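Local coordinates for protein contact-dependent inhibitor A (Escherichia coli NC101, PDB 5I4Q) that acts as the toxin domain of a contact-dependent growth inhibition system, probably delivered into neighbouring bacteria and neutralised by its immunity protein CdiI, at residues 72-77 with 81-86. Numbering follows the deposited sequence.
Sequences LEMIYN and GQVGHI
I75 and H85 form a hydrogen-bonded antiparallel pair. I75 N donates almost straight to H85 O (2.7 Å, 167° at the hydrogen), while I75 O accepts from G84 N at 2.7 Å and, more weakly, from H85 N. Further along, N77 N reaches Q82 O (2.9 Å) and N77 O takes G81 N. Two residues thus face one at both places: G84 and H85 opposite I75 make a classic beta bulge, and G81 and Q82 opposite N77 a G1 bulge. G81 has positive phi (79°), where a CB would press on the preceding carbonyl; glycine avoids this. The two strands form a beta hairpin, with 82-88 an outermost strand of the chain's four-stranded antiparallel sheet; G81 and V83 also bond the backbone of K23.

M74, Y76, V83 and I86 share one face, where M74 and V83 pack on helix 40-48 and I86 on L32. With CG anti to the backbone N (175°), the Y76 ring lies along the partner strand: branched V83 puts CG2 at its edge, 4.0 Å from CD1, and CE1 approaches G81 O. M74, present as selenomethionine, brings SE to 4.2 Å from I86 CD1.

On the other face, apolar I75 CG1 sits at the H85 ring edge, while polar H85 NE2 bonds D84 of the immunity protein chain.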
loop_
_atom_site.group_PDB
_atom_site.type_symbol
_atom_site.label_atom_id
_atom_site.label_comp_id
_atom_site.label_asym_id
_atom_site.label_seq_id
_atom_site.Cartn_x
_atom_site.Cartn_y
_atom_site.Cartn_z
ATOM N N LEU A 72 23.367 -2.587 -12.294
ATOM C CA LEU A 72 23.984 -2.045 -11.105
ATOM C C LEU A 72 25.218 -1.225 -11.459
ATOM O O LEU A 72 25.754 -1.344 -12.550
ATOM C CB LEU A 72 24.406 -3.178 -10.155
ATOM C CG LEU A 72 23.391 -4.216 -9.728
ATOM C CD1 LEU A 72 24.077 -5.521 -9.469
ATOM C CD2 LEU A 72 22.669 -3.772 -8.462
ATOM N N GLU A 73 25.628 -0.397 -10.498
ATOM C CA GLU A 73 26.791 0.462 -10.531
ATOM C C GLU A 73 27.540 0.103 -9.300
ATOM O O GLU A 73 26.977 0.005 -8.182
ATOM C CB GLU A 73 26.486 1.956 -10.410
ATOM C CG GLU A 73 25.530 2.503 -11.460
ATOM C CD GLU A 73 24.966 3.908 -11.140
ATOM O OE1 GLU A 73 25.379 4.505 -10.124
ATOM O OE2 GLU A 73 24.087 4.403 -11.923
HETATM N N MSE A 74 28.840 -0.001 -9.486
HETATM C CA MSE A 74 29.712 -0.428 -8.434
HETATM C C MSE A 74 30.994 0.378 -8.469
HETATM O O MSE A 74 31.528 0.718 -9.541
HETATM C CB MSE A 74 29.991 -1.882 -8.732
HETATM C CG MSE A 74 31.181 -2.376 -7.986
HETATM SE SE MSE A 74 31.290 -4.315 -8.225
HETATM C CE MSE A 74 32.518 -4.481 -9.769
ATOM N N ILE A 75 31.513 0.637 -7.282
ATOM C CA ILE A 75 32.777 1.285 -7.090
ATOM C C ILE A 75 33.668 0.185 -6.491
ATOM O O ILE A 75 33.406 -0.333 -5.385
ATOM C CB ILE A 75 32.624 2.470 -6.127
ATOM C CG1 ILE A 75 31.568 3.479 -6.642
ATOM C CG2 ILE A 75 33.964 3.150 -5.822
ATOM C CD1 ILE A 75 31.871 4.139 -7.974
ATOM N N TYR A 76 34.730 -0.138 -7.220
ATOM C CA TYR A 76 35.520 -1.384 -7.049
ATOM C C TYR A 76 36.999 -1.144 -7.349
ATOM O O TYR A 76 37.355 -0.402 -8.289
ATOM C CB TYR A 76 35.023 -2.434 -8.020
ATOM C CG TYR A 76 35.782 -3.732 -8.075
ATOM C CD1 TYR A 76 35.663 -4.654 -7.071
ATOM C CD2 TYR A 76 36.572 -4.042 -9.164
ATOM C CE1 TYR A 76 36.307 -5.859 -7.134
ATOM C CE2 TYR A 76 37.241 -5.245 -9.246
ATOM C CZ TYR A 76 37.108 -6.151 -8.228
ATOM O OH TYR A 76 37.743 -7.356 -8.298
ATOM N N ASN A 77 37.827 -1.724 -6.485
ATOM C CA ASN A 77 39.276 -1.612 -6.559
ATOM C C ASN A 77 39.824 -2.907 -7.154
ATOM O O ASN A 77 39.978 -3.904 -6.436
ATOM C CB ASN A 77 39.856 -1.393 -5.190
ATOM C CG ASN A 77 41.319 -1.042 -5.242
ATOM O OD1 ASN A 77 42.077 -1.626 -5.988
ATOM N ND2 ASN A 77 41.711 -0.071 -4.463
ATOM N N GLY A 81 40.453 -5.946 -4.809
ATOM C CA GLY A 81 39.216 -6.694 -4.884
ATOM C C GLY A 81 38.075 -6.114 -4.043
ATOM O O GLY A 81 36.997 -6.713 -3.918
ATOM N N GLN A 82 38.280 -4.938 -3.471
ATOM C CA GLN A 82 37.257 -4.390 -2.578
ATOM C C GLN A 82 36.170 -3.718 -3.372
ATOM O O GLN A 82 36.444 -2.849 -4.203
ATOM C CB GLN A 82 37.803 -3.378 -1.573
ATOM C CG GLN A 82 36.767 -2.906 -0.566
ATOM C CD GLN A 82 37.358 -2.028 0.529
ATOM O OE1 GLN A 82 38.545 -1.787 0.557
ATOM N NE2 GLN A 82 36.515 -1.575 1.458
ATOM N N VAL A 83 34.950 -4.139 -3.068
ATOM C CA VAL A 83 33.725 -3.440 -3.489
ATOM C C VAL A 83 33.414 -2.351 -2.494
ATOM O O VAL A 83 32.982 -2.654 -1.383
ATOM C CB VAL A 83 32.533 -4.423 -3.492
ATOM C CG1 VAL A 83 31.267 -3.714 -3.897
ATOM C CG2 VAL A 83 32.826 -5.567 -4.428
ATOM N N GLY A 84 33.631 -1.090 -2.854
ATOM C CA GLY A 84 33.418 0.008 -1.881
ATOM C C GLY A 84 31.964 0.485 -1.818
ATOM O O GLY A 84 31.508 1.022 -0.797
ATOM N N HIS A 85 31.263 0.310 -2.937
ATOM C CA HIS A 85 29.878 0.684 -3.062
ATOM C C HIS A 85 29.222 0.006 -4.272
ATOM O O HIS A 85 29.808 -0.058 -5.339
ATOM C CB HIS A 85 29.761 2.179 -3.200
ATOM C CG HIS A 85 28.350 2.658 -3.284
ATOM N ND1 HIS A 85 27.795 3.143 -4.448
ATOM C CD2 HIS A 85 27.386 2.745 -2.333
ATOM C CE1 HIS A 85 26.541 3.488 -4.216
ATOM N NE2 HIS A 85 26.274 3.258 -2.939
ATOM N N ILE A 86 27.992 -0.462 -4.085
ATOM C CA ILE A 86 27.217 -1.079 -5.121
ATOM C C ILE A 86 25.717 -0.751 -4.867
ATOM O O ILE A 86 25.262 -0.809 -3.747
ATOM C CB ILE A 86 27.472 -2.593 -5.152
ATOM C CG1 ILE A 86 26.724 -3.260 -6.294
ATOM C CG2 ILE A 86 27.120 -3.224 -3.838
ATOM C CD1 ILE A 86 27.379 -4.553 -6.775
HETATM O O HOH W 1 28.156 2.842 -6.900
#